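Local coordinates for hypothetical membrane spanning protein (Thermus thermophilus, PDB 2VPZ) that binds quinones in the membrane and probably serves as the membrane-spanning subunit of a polysulfide reductase complex, at residues C[37-42]-C[48-53]; C[178-183]-C[218-223]. All blocks are in the same frame, centred on the assembly; numbering follows the deposited sequence.

Interaction 1: C[37-42]-C[48-53]; sequences LLHLKG and RYTLYA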
loop_
_atom_site.group_PDB
_atom_site.type_symbol
_atom_site.label_atom_id
_atom_site.label_comp_id
_atom_site.label_asym_id
_atom_site.label_seq_id
_atom_site.Cartn_x
_atom_site.Cartn_y
_atom_site.Cartn_z
ATOM N N LEU C 37 15.190 50.818 -22.230
ATOM C CA LEU C 37 14.033 51.518 -22.780
ATOM C C LEU C 37 14.334 53.029 -23.002
ATOM O O LEU C 37 13.714 53.675 -23.853
ATOM C CB LEU C 37 12.785 51.350 -21.869
ATOM C CG LEU C 37 12.109 49.964 -21.717
ATOM C CD1 LEU C 37 10.888 50.042 -20.784
ATOM C CD2 LEU C 37 11.681 49.429 -23.091
ATOM N N LEU C 38 15.261 53.586 -22.222
ATOM C CA LEU C 38 15.660 55.003 -22.337
ATOM C C LEU C 38 16.565 55.171 -23.567
ATOM O O LEU C 38 16.342 56.054 -24.393
ATOM C CB LEU C 38 16.323 55.548 -21.056
ATOM C CG LEU C 38 15.365 55.902 -19.895
ATOM C CD1 LEU C 38 16.154 56.160 -18.598
ATOM C CD2 LEU C 38 14.495 57.120 -20.265
ATOM N N HIS C 39 17.582 54.327 -23.688
ATOM C CA HIS C 39 18.439 54.374 -24.869
ATOM C C HIS C 39 17.569 54.209 -26.118
ATOM O O HIS C 39 17.858 54.800 -27.167
ATOM C CB HIS C 39 19.510 53.279 -24.866
ATOM C CG HIS C 39 20.806 53.645 -24.263
ATOM N ND1 HIS C 39 21.064 53.489 -22.932
ATOM C CD2 HIS C 39 21.880 54.238 -24.786
ATOM C CE1 HIS C 39 22.246 53.988 -22.657
ATOM N NE2 HIS C 39 22.764 54.450 -23.773
ATOM N N LEU C 40 16.508 53.422 -26.000
ATOM C CA LEU C 40 15.621 53.158 -27.127
ATOM C C LEU C 40 14.709 54.353 -27.534
ATOM O O LEU C 40 14.369 54.484 -28.705
ATOM C CB LEU C 40 14.858 51.817 -26.924
ATOM C CG LEU C 40 15.167 50.532 -27.770
ATOM C CD1 LEU C 40 16.615 50.561 -28.290
ATOM C CD2 LEU C 40 14.893 49.246 -26.944
ATOM N N LYS C 41 14.310 55.212 -26.591
ATOM C CA LYS C 41 13.516 56.422 -26.926
ATOM C C LYS C 41 14.505 57.538 -27.321
ATOM O O LYS C 41 14.097 58.638 -27.679
ATOM C CB LYS C 41 12.707 56.985 -25.737
ATOM C CG LYS C 41 11.727 56.062 -25.056
ATOM C CD LYS C 41 10.536 55.712 -25.959
ATOM C CE LYS C 41 9.424 54.930 -25.227
ATOM N NZ LYS C 41 8.037 55.473 -25.483
ATOM N N GLY C 42 15.798 57.257 -27.206
ATOM C CA GLY C 42 16.796 58.262 -27.464
ATOM C C GLY C 42 16.784 59.388 -26.415
ATOM O O GLY C 42 17.310 60.487 -26.662
ATOM N N ARG C 48 23.121 57.895 -17.397
ATOM C CA ARG C 48 23.321 57.710 -15.980
ATOM C C ARG C 48 22.463 56.537 -15.476
ATOM O O ARG C 48 22.793 55.929 -14.466
ATOM C CB ARG C 48 23.000 58.988 -15.202
ATOM C CG ARG C 48 21.537 59.347 -15.216
ATOM C CD ARG C 48 21.313 60.717 -14.633
ATOM N NE ARG C 48 20.937 60.682 -13.229
ATOM C CZ ARG C 48 19.753 61.070 -12.775
ATOM N NH1 ARG C 48 18.853 61.519 -13.634
ATOM N NH2 ARG C 48 19.476 61.004 -11.479
ATOM N N TYR C 49 21.369 56.204 -16.154
ATOM C CA TYR C 49 20.607 55.037 -15.705
ATOM C C TYR C 49 21.442 53.778 -16.014
ATOM O O TYR C 49 21.366 52.772 -15.312
ATOM C CB TYR C 49 19.196 54.949 -16.308
ATOM C CG TYR C 49 18.168 55.662 -15.439
ATOM C CD1 TYR C 49 17.909 57.027 -15.606
ATOM C CD2 TYR C 49 17.524 54.992 -14.396
ATOM C CE1 TYR C 49 17.039 57.708 -14.755
ATOM C CE2 TYR C 49 16.653 55.658 -13.534
ATOM C CZ TYR C 49 16.413 57.022 -13.718
ATOM O OH TYR C 49 15.550 57.691 -12.879
ATOM N N THR C 50 22.282 53.863 -17.038
ATOM C CA THR C 50 23.148 52.768 -17.398
ATOM C C THR C 50 24.283 52.622 -16.342
ATOM O O THR C 50 24.658 51.504 -15.942
ATOM C CB THR C 50 23.714 52.961 -18.844
ATOM O OG1 THR C 50 22.640 53.226 -19.739
ATOM C CG2 THR C 50 24.492 51.713 -19.302
ATOM N N LEU C 51 24.806 53.741 -15.839
ATOM C CA LEU C 51 25.851 53.680 -14.811
ATOM C C LEU C 51 25.339 52.895 -13.569
ATOM O O LEU C 51 26.037 52.008 -13.067
ATOM C CB LEU C 51 26.367 55.076 -14.357
ATOM C CG LEU C 51 27.427 55.043 -13.230
ATOM C CD1 LEU C 51 28.732 54.337 -13.699
ATOM C CD2 LEU C 51 27.752 56.466 -12.724
ATOM N N TYR C 52 24.128 53.238 -13.124
ATOM C CA TYR C 52 23.376 52.670 -11.976
ATOM C C TYR C 52 23.048 51.165 -12.092
ATOM O O TYR C 52 23.150 50.377 -11.116
ATOM C CB TYR C 52 22.050 53.409 -11.824
ATOM C CG TYR C 52 22.018 54.894 -11.563
ATOM C CD1 TYR C 52 20.835 55.604 -11.758
ATOM C CD2 TYR C 52 23.112 55.604 -11.024
ATOM C CE1 TYR C 52 20.694 56.946 -11.449
ATOM C CE2 TYR C 52 23.006 56.983 -10.703
ATOM C CZ TYR C 52 21.783 57.644 -10.927
ATOM O OH TYR C 52 21.653 58.970 -10.590
ATOM N N ALA C 53 22.572 50.770 -13.265
ATOM C CA ALA C 53 22.247 49.374 -13.524
ATOM C C ALA C 53 23.580 48.602 -13.463
ATOM O O ALA C 53 23.605 47.445 -13.034
ATOM C CB ALA C 53 21.561 49.211 -14.916
#

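Interaction 2: C[178-183]-C[218-223]; sequences VLAGAS and LGTFWQ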
loop_
_atom_site.group_PDB
_atom_site.type_symbol
_atom_site.label_atom_id
_atom_site.label_comp_id
_atom_site.label_asym_id
_atom_site.label_seq_id
_atom_site.Cartn_x
_atom_site.Cartn_y
_atom_site.Cartn_z
ATOM N N VAL C 178 0.632 52.016 -11.426
ATOM C CA VAL C 178 -0.015 50.969 -12.228
ATOM C C VAL C 178 0.598 49.602 -11.812
ATOM O O VAL C 178 -0.115 48.685 -11.395
ATOM C CB VAL C 178 0.216 51.193 -13.789
ATOM C CG1 VAL C 178 -0.397 50.038 -14.603
ATOM C CG2 VAL C 178 -0.377 52.546 -14.243
ATOM N N LEU C 179 1.927 49.491 -11.898
ATOM C CA LEU C 179 2.656 48.272 -11.514
ATOM C C LEU C 179 2.582 47.908 -10.015
ATOM O O LEU C 179 2.708 46.734 -9.647
ATOM C CB LEU C 179 4.130 48.348 -11.967
ATOM C CG LEU C 179 4.303 48.377 -13.490
ATOM C CD1 LEU C 179 5.784 48.496 -13.860
ATOM C CD2 LEU C 179 3.675 47.116 -14.111
ATOM N N ALA C 180 2.398 48.902 -9.154
ATOM C CA ALA C 180 2.269 48.658 -7.711
ATOM C C ALA C 180 0.827 48.172 -7.397
ATOM O O ALA C 180 0.609 47.428 -6.436
ATOM C CB ALA C 180 2.634 49.936 -6.889
ATOM N N GLY C 181 -0.134 48.597 -8.216
ATOM C CA GLY C 181 -1.522 48.159 -8.086
ATOM C C GLY C 181 -1.653 46.696 -8.520
ATOM O O GLY C 181 -2.370 45.894 -7.893
ATOM N N ALA C 182 -0.943 46.334 -9.589
ATOM C CA ALA C 182 -0.896 44.960 -10.106
ATOM C C ALA C 182 -0.267 44.024 -9.037
ATOM O O ALA C 182 -0.902 43.048 -8.616
ATOM C CB ALA C 182 -0.068 44.911 -11.429
ATOM N N SER C 183 0.951 44.349 -8.590
ATOM C CA SER C 183 1.691 43.601 -7.555
ATOM C C SER C 183 0.859 43.413 -6.269
ATOM O O SER C 183 0.818 42.316 -5.707
ATOM C CB SER C 183 3.030 44.278 -7.174
ATOM O OG SER C 183 3.850 44.582 -8.284
ATOM N N LEU C 218 -0.160 50.510 -0.008
ATOM C CA LEU C 218 -1.353 51.312 -0.365
ATOM C C LEU C 218 -1.069 52.836 -0.305
ATOM O O LEU C 218 -1.819 53.640 -0.868
ATOM C CB LEU C 218 -2.591 50.955 0.527
ATOM C CG LEU C 218 -3.305 49.595 0.394
ATOM C CD1 LEU C 218 -4.594 49.563 1.237
ATOM C CD2 LEU C 218 -3.643 49.300 -1.079
ATOM N N GLY C 219 0.009 53.194 0.392
ATOM C CA GLY C 219 0.478 54.557 0.517
ATOM C C GLY C 219 1.165 55.030 -0.759
ATOM O O GLY C 219 1.655 56.167 -0.856
ATOM N N THR C 220 1.247 54.150 -1.752
ATOM C CA THR C 220 1.820 54.525 -3.049
ATOM C C THR C 220 0.755 55.364 -3.864
ATOM O O THR C 220 1.120 56.036 -4.834
ATOM C CB THR C 220 2.278 53.238 -3.890
ATOM O OG1 THR C 220 3.031 52.332 -3.090
ATOM C CG2 THR C 220 3.124 53.664 -5.128
ATOM N N PHE C 221 -0.519 55.361 -3.446
ATOM C CA PHE C 221 -1.651 56.093 -4.090
ATOM C C PHE C 221 -2.202 57.353 -3.372
ATOM O O PHE C 221 -3.186 57.952 -3.828
ATOM C CB PHE C 221 -2.824 55.106 -4.331
ATOM C CG PHE C 221 -2.431 53.790 -4.911
ATOM C CD1 PHE C 221 -2.601 52.595 -4.185
ATOM C CD2 PHE C 221 -1.866 53.737 -6.176
ATOM C CE1 PHE C 221 -2.198 51.374 -4.731
ATOM C CE2 PHE C 221 -1.442 52.536 -6.733
ATOM C CZ PHE C 221 -1.611 51.337 -6.005
ATOM N N TRP C 222 -1.532 57.720 -2.280
ATOM C CA TRP C 222 -1.796 58.857 -1.342
ATOM C C TRP C 222 -0.985 60.173 -1.525
ATOM O O TRP C 222 -1.185 60.913 -2.504
ATOM C CB TRP C 222 -1.608 58.393 0.115
ATOM C CG TRP C 222 -1.826 59.502 1.134
ATOM C CD1 TRP C 222 -2.512 60.675 0.935
ATOM C CD2 TRP C 222 -1.394 59.533 2.514
ATOM N NE1 TRP C 222 -2.537 61.414 2.086
ATOM C CE2 TRP C 222 -1.864 60.746 3.071
ATOM C CE3 TRP C 222 -0.657 58.653 3.337
ATOM C CZ2 TRP C 222 -1.629 61.109 4.426
ATOM C CZ3 TRP C 222 -0.418 59.007 4.695
ATOM C CH2 TRP C 222 -0.909 60.228 5.215
ATOM N N GLN C 223 -0.093 60.474 -0.575
ATOM C CA GLN C 223 0.779 61.676 -0.593
ATOM C C GLN C 223 2.002 61.442 -1.542
ATOM O O GLN C 223 2.677 60.403 -1.470
ATOM C CB GLN C 223 1.250 62.097 0.858
ATOM C CG GLN C 223 1.982 63.507 1.019
ATOM C CD GLN C 223 1.077 64.690 1.460
ATOM O OE1 GLN C 223 -0.121 64.527 1.702
ATOM N NE2 GLN C 223 1.673 65.890 1.575
#

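Interaction 1: C[37-42]-C[48-53]
L38 and Y49 make the apolar half of this contact. CD1 of L38 lies 3.6 Å from CD1 of Y49 and 3.8 Å from its CG, so one methyl meets the ring obliquely on the side where the ring joins its own CB. Both side chains leave the backbone toward the other helix, which lets two buried side chains meet though their CA atoms stay 8.3 Å apart. The phenol end of Y49 is held elsewhere, its OH hydrogen-bonded to S169, and its ring meets that of W171.

The polar half pairs H39 with T50. CE1 of H39 comes within 3.0 Å of OG1 of T50, in the plane of the imidazole and at its edge, and the two side chains cross at about a right angle. Each polar atom has its bond inside its own helix: H39 ND1 with O of A35, T50 OG1 with O of A46. The threonine oxygen sits beside its backbone N (chi1 -51°), which turns it back to that carbonyl while still facing the imidazole.

Beyond H39 the first helix stops in a Schellman motif with G42, at positive phi, as its C' residue. The whole is a helical hairpin, helices 16-41 and 46-65 packed side by side across a tight turn, as in polytopic membrane proteins.

Interaction 2: C[178-183]-C[218-223]
The ring of F221 meets G181 with its edge. Its CZ lies 3.8 Å from both CA and N of G181, and that nitrogen sits in the plane of the ring; the backbone C of A180 is next, 4.2 Å from the same CZ and also near the ring plane. The phenyl therefore points end-on at the backbone of helix 175-189 at the A180-G181 junction, and CZ, the far corner of the ring, rests against the G181 main chain. The side chain of F221 does not set out toward the helix; CG stands anti to the carbonyl carbon (chi1 -45°), and the length of the ring carries CZ across.

A second, apolar touch runs beside the ring: CB of A180 and CG2 of T220 lie 4.2 Å apart, both side chains leaving the backbone toward the other segment. In this membrane subunit of polysulfide reductase type, helix 175-189, predicted to span the membrane, lies by a light contact against the 3-10 segment and loop that follow helix 210-217. T220 presents its methyl because OG1 stays beside the backbone N and bonds to O of G217, while its own carbonyl oxygen accepts from NE of R177, one residue ahead of 178-183.

On the helix, OG of S183 donates to O of L179 at 2.8 Å, tilted 20° from the carbonyl plane, and the same oxygen also takes the backbone N-H of S183. L179 and S183 pack on helix 148-166, whereas V178 touches L179 of the second subunit, another copy of this protein, and A182 touches L154 of that same subunit.

In the fold
Interaction 1 closes before interaction 2 opens along the chain, and the two share no helix. The first joins the successive helices 16-41 and 46-65 near their turn; the second brings helix 175-189 against the loop between helices 210-217 and 227-245, with 34 residues separating its segments. Their centres are 24 Å apart and their nearest atoms about 9 Å. The centre of interaction 1 lies about 19 Å, and that of interaction 2 about 18 Å, from the centre of the chain, away from the known quinone-binding residues. Each ties neighbouring elements within its own part of the chain, one early and one late, and helix 175-189 also meets the second copy of the protein.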